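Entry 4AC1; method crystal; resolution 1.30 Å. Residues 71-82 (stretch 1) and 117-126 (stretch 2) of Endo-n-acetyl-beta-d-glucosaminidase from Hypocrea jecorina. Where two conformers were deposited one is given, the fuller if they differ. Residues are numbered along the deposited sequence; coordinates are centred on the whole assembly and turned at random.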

# COMPACT_ATOMS: atom_id res chain seq x y z
N MET A 71 -16.81 -2.88 5.21
CA MET A 71 -15.61 -2.21 5.66
C MET A 71 -15.76 -0.69 5.54
O MET A 71 -15.45 0.06 6.45
N LYS A 72 -16.26 -0.26 4.38
CA LYS A 72 -16.50 1.17 4.16
C LYS A 72 -17.55 1.74 5.12
O LYS A 72 -17.37 2.83 5.65
N GLN A 73 -18.61 0.98 5.40
CA GLN A 73 -19.60 1.41 6.40
C GLN A 73 -18.97 1.67 7.78
O GLN A 73 -19.38 2.59 8.49
N ALA A 74 -17.98 0.86 8.15
CA ALA A 74 -17.31 1.03 9.43
C ALA A 74 -16.31 2.19 9.43
O ALA A 74 -15.74 2.52 10.47
N GLY A 75 -16.11 2.82 8.27
CA GLY A 75 -15.22 3.98 8.18
C GLY A 75 -13.85 3.72 7.58
O GLY A 75 -13.03 4.65 7.51
N VAL A 76 -13.60 2.49 7.16
CA VAL A 76 -12.34 2.12 6.51
C VAL A 76 -12.37 2.60 5.07
O VAL A 76 -13.39 2.49 4.40
N LYS A 77 -11.25 3.14 4.59
CA LYS A 77 -11.14 3.46 3.17
C LYS A 77 -10.59 2.24 2.45
O LYS A 77 -9.54 1.69 2.83
N VAL A 78 -11.31 1.79 1.43
CA VAL A 78 -10.90 0.61 0.68
C VAL A 78 -10.22 1.06 -0.61
O VAL A 78 -10.83 1.73 -1.44
N MET A 79 -8.96 0.66 -0.76
CA MET A 79 -8.14 1.01 -1.91
C MET A 79 -7.73 -0.25 -2.65
O MET A 79 -7.89 -1.37 -2.14
N GLY A 80 -7.19 -0.07 -3.85
CA GLY A 80 -6.48 -1.14 -4.54
C GLY A 80 -5.00 -0.83 -4.57
O GLY A 80 -4.59 0.32 -4.30
N MET A 81 -4.19 -1.85 -4.88
CA MET A 81 -2.80 -1.64 -5.27
C MET A 81 -2.60 -2.38 -6.57
O MET A 81 -3.10 -3.50 -6.75
N VAL A 82 -1.90 -1.72 -7.49
CA VAL A 82 -1.47 -2.32 -8.75
C VAL A 82 0.06 -2.43 -8.74
O VAL A 82 0.76 -1.52 -8.26
N PHE A 117 -15.18 -1.44 -9.21
CA PHE A 117 -15.03 -2.09 -7.90
C PHE A 117 -15.09 -1.08 -6.77
O PHE A 117 -14.90 -1.42 -5.60
N GLN A 118 -15.43 0.15 -7.14
CA GLN A 118 -15.76 1.22 -6.20
C GLN A 118 -14.63 1.49 -5.21
O GLN A 118 -14.85 1.69 -4.01
N LEU A 119 -13.42 1.52 -5.74
CA LEU A 119 -12.23 1.77 -4.93
C LEU A 119 -12.09 3.24 -4.61
O LEU A 119 -12.46 4.10 -5.41
N GLU A 120 -11.54 3.53 -3.44
CA GLU A 120 -11.42 4.90 -2.97
C GLU A 120 -10.01 5.44 -3.13
O GLU A 120 -9.73 6.58 -2.78
N GLY A 121 -9.14 4.61 -3.68
CA GLY A 121 -7.76 5.01 -3.92
C GLY A 121 -7.02 3.90 -4.62
O GLY A 121 -7.51 2.78 -4.77
N MET A 122 -5.83 4.25 -5.09
CA MET A 122 -4.94 3.32 -5.75
C MET A 122 -3.50 3.55 -5.30
O MET A 122 -2.98 4.66 -5.36
N ASP A 123 -2.87 2.45 -4.88
CA ASP A 123 -1.45 2.40 -4.52
C ASP A 123 -0.70 1.88 -5.74
O ASP A 123 -1.05 0.85 -6.30
N LEU A 124 0.31 2.65 -6.15
CA LEU A 124 1.18 2.27 -7.27
C LEU A 124 2.47 1.72 -6.68
O LEU A 124 3.36 2.48 -6.28
N ASP A 125 2.53 0.39 -6.58
CA ASP A 125 3.66 -0.30 -5.95
C ASP A 125 4.60 -0.77 -7.04
O ASP A 125 4.45 -1.86 -7.60
N VAL A 126 5.54 0.09 -7.39
CA VAL A 126 6.35 -0.09 -8.58
C VAL A 126 7.65 -0.80 -8.21
O VAL A 126 8.53 -0.23 -7.57

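Packing between residues 71-82 and 117-126 of the endo-N-acetyl-beta-D-glucosaminidase, two stretches that bury 733 Å² between them, both sides summed. Strands 77-82 and 121-125 run parallel, their axes 25° apart, and backbone bonds fix the register that places the side chains. Gly 80 N donates to Gly 121 O (3.0 Å) and Asp 123 N to Gly 80 O (2.8 Å); one step on, Val 82 N donates to Asp 123 O (3.0 Å) and Asp 125 N to Val 82 O (3.1 Å). Gly 80 thus pairs with Met 122, Met 81 with Asp 123 and Val 82 with Leu 124, and successive pairs alternate between the faces of the sheet.

Apolar contacts: on the face carrying Val 82, Met 122 and Leu 124, Val 82 (chi1 p) sets CG1 3.8 Å from Met 122 SD and 3.5 Å from Leu 124 CD1, so one methyl serves both neighbours. The CA-to-CB bond of Met 122 (t, p, p) points to this face, but the end of the side chain comes nearer to the first strand, SD lying 3.6 Å from Val 82 N. Leu 124 (m, m) also brings its end nearer than its CA-to-CB bond would suggest; it was deposited in two conformers, one of which is described. Gly 80 leaves room here: an ideal CB would sit 2.9 Å from both Leu 119 CD1 and Met 122 CE, a clash with each. Leu 119 (m, t) covers this backbone, its CD1 3.9 Å from Gly 80 N, and its CD2 meets Val 78 CG1 (chi1 t) at 4.3 Å.

On the face of Met 81 and Asp 123, the Met 81 side chain (chi1 t, chi2 -94°, between wells, chi3 m) lies against acidic groups, with CG 3.4 Å from Asp 123 OD2 and CE 3.4 Å from Asp 125 OD2. Both aspartates have chi1 t; the carboxylate oxygens of Asp 123 are hydrogen-bonded elsewhere in the structure. Met 79 (m, t, p) places CE 3.9 Å from Met 122 N, and an ideal CB on Gly 121 would be tight against Met 79 CG, at 3.1 Å.

Polar side chains: Glu 120 (chi1 m, chi2 t) points toward the first stretch and grips Val 78 from two atoms, OE1 accepting from Val 78 N (3.1 Å) while its own N donates to Val 78 O (2.8 Å). The same OE1 approaches Lys 77 CA (3.3 Å) and Lys 72 CD (3.4 Å). Lys 72 (m, t, m, t) reaches from the helix along its aliphatic chain, and its NZ donates to Gln 118 O (3.0 Å).

Waters: three extend these polar links. Water 1 accepts from Lys 72 NZ (3.0 Å) and donates to Phe 117 O (2.9 Å); water 2 accepts from Lys 72 NZ (2.7 Å) and donates to Gln 118 OE1 (2.6 Å). Water 3 joins Lys 77 NZ (2.5 Å) to Glu 120 OE2 (3.1 Å), bridging the two side chains.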

# COMPACT_ATOMS: atom_id res chain seq x y z
CB MET A 71 -14.40 -2.68 4.86
CG MET A 71 -14.08 -4.16 5.07
SD MET A 71 -13.54 -4.58 6.74
CE MET A 71 -11.80 -4.15 6.65
CB LYS A 72 -16.87 1.45 2.71
CG LYS A 72 -15.68 1.25 1.77
CD LYS A 72 -15.95 1.66 0.33
CE LYS A 72 -16.66 0.55 -0.43
NZ LYS A 72 -16.74 0.84 -1.91
CB GLN A 73 -20.72 0.38 6.53
CG GLN A 73 -21.91 0.90 7.34
CD GLN A 73 -23.11 -0.04 7.34
OE1 GLN A 73 -23.23 -0.94 6.50
NE2 GLN A 73 -24.02 0.17 8.29
CB ALA A 74 -16.61 -0.26 9.84
CB VAL A 76 -12.11 0.59 6.55
CG1 VAL A 76 -10.80 0.20 5.86
CG2 VAL A 76 -12.12 0.10 7.99
CB LYS A 77 -10.20 4.67 2.96
CG LYS A 77 -10.60 5.94 3.69
CD LYS A 77 -11.99 6.42 3.33
CE LYS A 77 -12.35 7.66 4.15
NZ LYS A 77 -13.20 8.59 3.36
CB VAL A 78 -12.08 -0.37 0.43
CG1 VAL A 78 -11.64 -1.52 -0.48
CG2 VAL A 78 -12.59 -0.92 1.76
CB MET A 79 -6.84 1.67 -1.44
CG MET A 79 -7.04 2.96 -0.69
SD MET A 79 -5.54 3.61 0.06
CE MET A 79 -4.51 3.94 -1.40
CB MET A 81 -1.83 -2.14 -4.21
CG MET A 81 -0.37 -2.11 -4.63
SD MET A 81 0.23 -3.68 -5.33
CE MET A 81 0.68 -4.53 -3.81
CB VAL A 82 -2.01 -1.51 -9.97
CG1 VAL A 82 -1.55 -0.07 -9.93
CG2 VAL A 82 -1.63 -2.17 -11.31
CB PHE A 117 -13.82 -3.02 -7.91
CG PHE A 117 -14.00 -4.12 -8.91
CD1 PHE A 117 -14.84 -5.20 -8.62
CD2 PHE A 117 -13.49 -4.01 -10.19
CE1 PHE A 117 -15.09 -6.18 -9.57
CE2 PHE A 117 -13.74 -4.99 -11.15
CZ PHE A 117 -14.54 -6.08 -10.83
CB GLN A 118 -17.13 0.95 -5.54
CG GLN A 118 -18.26 0.87 -6.57
CD GLN A 118 -19.63 0.57 -5.99
OE1 GLN A 118 -19.77 -0.10 -4.97
NE2 GLN A 118 -20.67 1.05 -6.66
CB LEU A 119 -10.98 1.28 -5.65
CG LEU A 119 -10.96 -0.22 -5.98
CD1 LEU A 119 -9.70 -0.55 -6.76
CD2 LEU A 119 -11.06 -1.09 -4.72
CB GLU A 120 -11.87 4.98 -1.51
CG GLU A 120 -13.30 4.48 -1.38
CD GLU A 120 -13.90 4.66 -0.02
OE1 GLU A 120 -13.48 3.96 0.94
OE2 GLU A 120 -14.82 5.49 0.10
CB MET A 122 -5.07 3.44 -7.29
CG MET A 122 -4.25 2.43 -8.09
SD MET A 122 -4.62 0.68 -7.79
CE MET A 122 -6.40 0.71 -7.99
CB ASP A 123 -1.25 1.46 -3.32
CG ASP A 123 0.17 1.44 -2.77
OD1 ASP A 123 0.80 2.50 -2.56
OD2 ASP A 123 0.66 0.32 -2.50
CB LEU A 124 1.47 3.46 -8.19
CG LEU A 124 0.33 4.25 -8.85
CD1 LEU A 124 -0.71 3.35 -9.49
CD2 LEU A 124 -0.33 5.19 -7.89
CB ASP A 125 3.13 -1.47 -5.12
CG ASP A 125 4.20 -2.16 -4.29
OD1 ASP A 125 5.40 -1.84 -4.37
OD2 ASP A 125 3.80 -3.11 -3.57
CB VAL A 126 6.64 1.27 -9.26
CG1 VAL A 126 7.46 1.07 -10.53
CG2 VAL A 126 5.32 2.01 -9.57
O HOH W 1 -14.94 -1.43 -2.69
O HOH W 2 -18.55 -0.95 -2.81
O HOH W 3 -15.30 7.74 2.19